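Local coordinates for cyclase (PDB 3TFZ) that acts as an aromatase/cyclase of the R1128 polyketide pathway, closing and aromatising a ring of the nascent aromatic polyketide, at the interface of chains A and B. Sequence-based numbering; all coordinates share one arbitrary frame. Chains: chain A/B, Cyclase.

The interface of chains A and B. Residues chain A 12, 101, 105, 107; chain B 8, 77, 97.
Strands 5-13 and 105-116 of chain A, with the loop residue A:Leu101, meet strands 5-13, 77-82 and 91-100 of chain B in one patch of a two-fold symmetric interface between Bet v 1-like, helix-grip subunits. The structure alone does not show whether this pairing persists in solution. B:Arg97 reaches across with its chain extended from CG to NE and sends NH1 to two chain A acceptors. One is the hydroxyl OG1 of A:Thr12, 2.8 Å from NH1 and only 9° out of the guanidinium plane, which marks an edge-on bond. The other is the amide oxygen OE1 of A:Gln107, 2.7 Å from the same NH1; it accepts on an in-plane lone pair, although it lies tilted from the guanidinium plane. The bend at chi2 (73°) brings the amide of A:Gln107 to the contact, and its turn about chi3 (58°) faces OE1 to the arginine and NE2 to B:Glu8, where NE2 donates to carboxylate OE1 at 2.9 Å, nearly along the C-O axis. A:Thr12 OG1 relays the network, accepting from the arginine and donating to the syn lone pair of B:Glu8 OE2 at 2.9 Å. The carboxylate and guanidinium of chain B are thus linked through two neutral side chains of chain A, which, if both groups are charged, would probably offset part of the cost of placing them here. Methyl CD2 of A:Leu101 sits over the centre of one guanidinium face, 3.8 Å from B:Arg97 CZ, and also over a face of the A:Arg105 guanidinium, so it lies against both cationic groups, whose planes are nearly perpendicular. A methionine in place of B:Arg97, lacking NH1, would probably leave both A:Gln107 OE1 and A:Thr12 OG1 without that cross-chain bond, the amide then held mainly through NE2. Beyond the carboxylate, a water molecule joins the chains, lying 2.9 Å from the backbone N of A:Thr12 and 2.8 Å from B:Glu8 OE2.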
loop_
_atom_site.group_PDB
_atom_site.type_symbol
_atom_site.label_atom_id
_atom_site.label_comp_id
_atom_site.label_asym_id
_atom_site.label_seq_id
_atom_site.Cartn_x
_atom_site.Cartn_y
_atom_site.Cartn_z
ATOM N N THR A 12 -5.344 5.848 1.387
ATOM C CA THR A 12 -5.460 7.015 2.236
ATOM C C THR A 12 -6.928 7.264 2.256
ATOM O O THR A 12 -7.503 7.455 1.191
ATOM C CB THR A 12 -4.699 8.223 1.615
ATOM O OG1 THR A 12 -3.310 7.966 1.661
ATOM C CG2 THR A 12 -4.853 9.451 2.449
ATOM N N LEU A 101 -3.247 10.207 9.966
ATOM C CA LEU A 101 -2.398 10.971 9.085
ATOM C C LEU A 101 -2.602 12.445 9.486
ATOM O O LEU A 101 -1.648 13.171 9.829
ATOM C CB LEU A 101 -2.785 10.678 7.623
ATOM C CG LEU A 101 -2.034 11.419 6.487
ATOM C CD1 LEU A 101 -0.481 11.321 6.539
ATOM C CD2 LEU A 101 -2.510 10.882 5.193
ATOM N N ARG A 105 -7.687 12.686 7.938
ATOM C CA ARG A 105 -7.261 11.630 7.021
ATOM C C ARG A 105 -6.633 10.494 7.748
ATOM O O ARG A 105 -6.108 10.688 8.842
ATOM C CB ARG A 105 -6.337 12.127 5.924
ATOM C CG ARG A 105 -6.955 13.258 5.126
ATOM C CD ARG A 105 -5.921 13.747 4.113
ATOM N NE ARG A 105 -4.794 14.408 4.757
ATOM C CZ ARG A 105 -3.594 14.495 4.193
ATOM N NH1 ARG A 105 -3.382 13.906 3.016
ATOM N NH2 ARG A 105 -2.599 15.098 4.841
ATOM N N GLN A 107 -4.363 6.784 7.140
ATOM C CA GLN A 107 -3.717 5.792 6.285
ATOM C C GLN A 107 -4.287 4.389 6.666
ATOM O O GLN A 107 -4.240 3.978 7.837
ATOM C CB GLN A 107 -2.207 5.817 6.540
ATOM C CG GLN A 107 -1.314 5.066 5.503
ATOM C CD GLN A 107 -1.231 5.815 4.223
ATOM O OE1 GLN A 107 -0.808 6.969 4.161
ATOM N NE2 GLN A 107 -1.649 5.167 3.158
ATOM N N GLU B 8 -0.555 4.010 -4.231
ATOM C CA GLU B 8 0.211 4.014 -3.003
ATOM C C GLU B 8 0.788 2.636 -2.819
ATOM O O GLU B 8 0.125 1.652 -3.115
ATOM C CB GLU B 8 -0.648 4.325 -1.762
ATOM C CG GLU B 8 -1.812 5.176 -2.027
ATOM C CD GLU B 8 -2.299 5.936 -0.821
ATOM O OE1 GLU B 8 -1.818 5.596 0.271
ATOM O OE2 GLU B 8 -3.207 6.832 -0.979
ATOM N N VAL B 77 6.624 13.311 7.146
ATOM C CA VAL B 77 6.090 13.310 5.786
ATOM C C VAL B 77 7.034 14.187 4.903
ATOM O O VAL B 77 7.440 15.321 5.314
ATOM C CB VAL B 77 4.652 13.899 5.730
ATOM C CG1 VAL B 77 4.183 14.203 4.294
ATOM C CG2 VAL B 77 3.643 12.994 6.512
ATOM N N ARG B 97 5.649 8.925 3.751
ATOM C CA ARG B 97 5.181 8.971 5.114
ATOM C C ARG B 97 5.751 7.814 5.889
ATOM O O ARG B 97 5.652 6.645 5.465
ATOM C CB ARG B 97 3.685 8.795 5.062
ATOM C CG ARG B 97 3.015 9.720 4.044
ATOM C CD ARG B 97 1.637 9.341 3.708
ATOM N NE ARG B 97 0.951 10.405 2.909
ATOM C CZ ARG B 97 -0.186 10.214 2.262
ATOM N NH1 ARG B 97 -0.773 8.988 2.337
ATOM N NH2 ARG B 97 -0.759 11.247 1.593
HETATM O O HOH W 1 -5.905 6.482 -1.435
#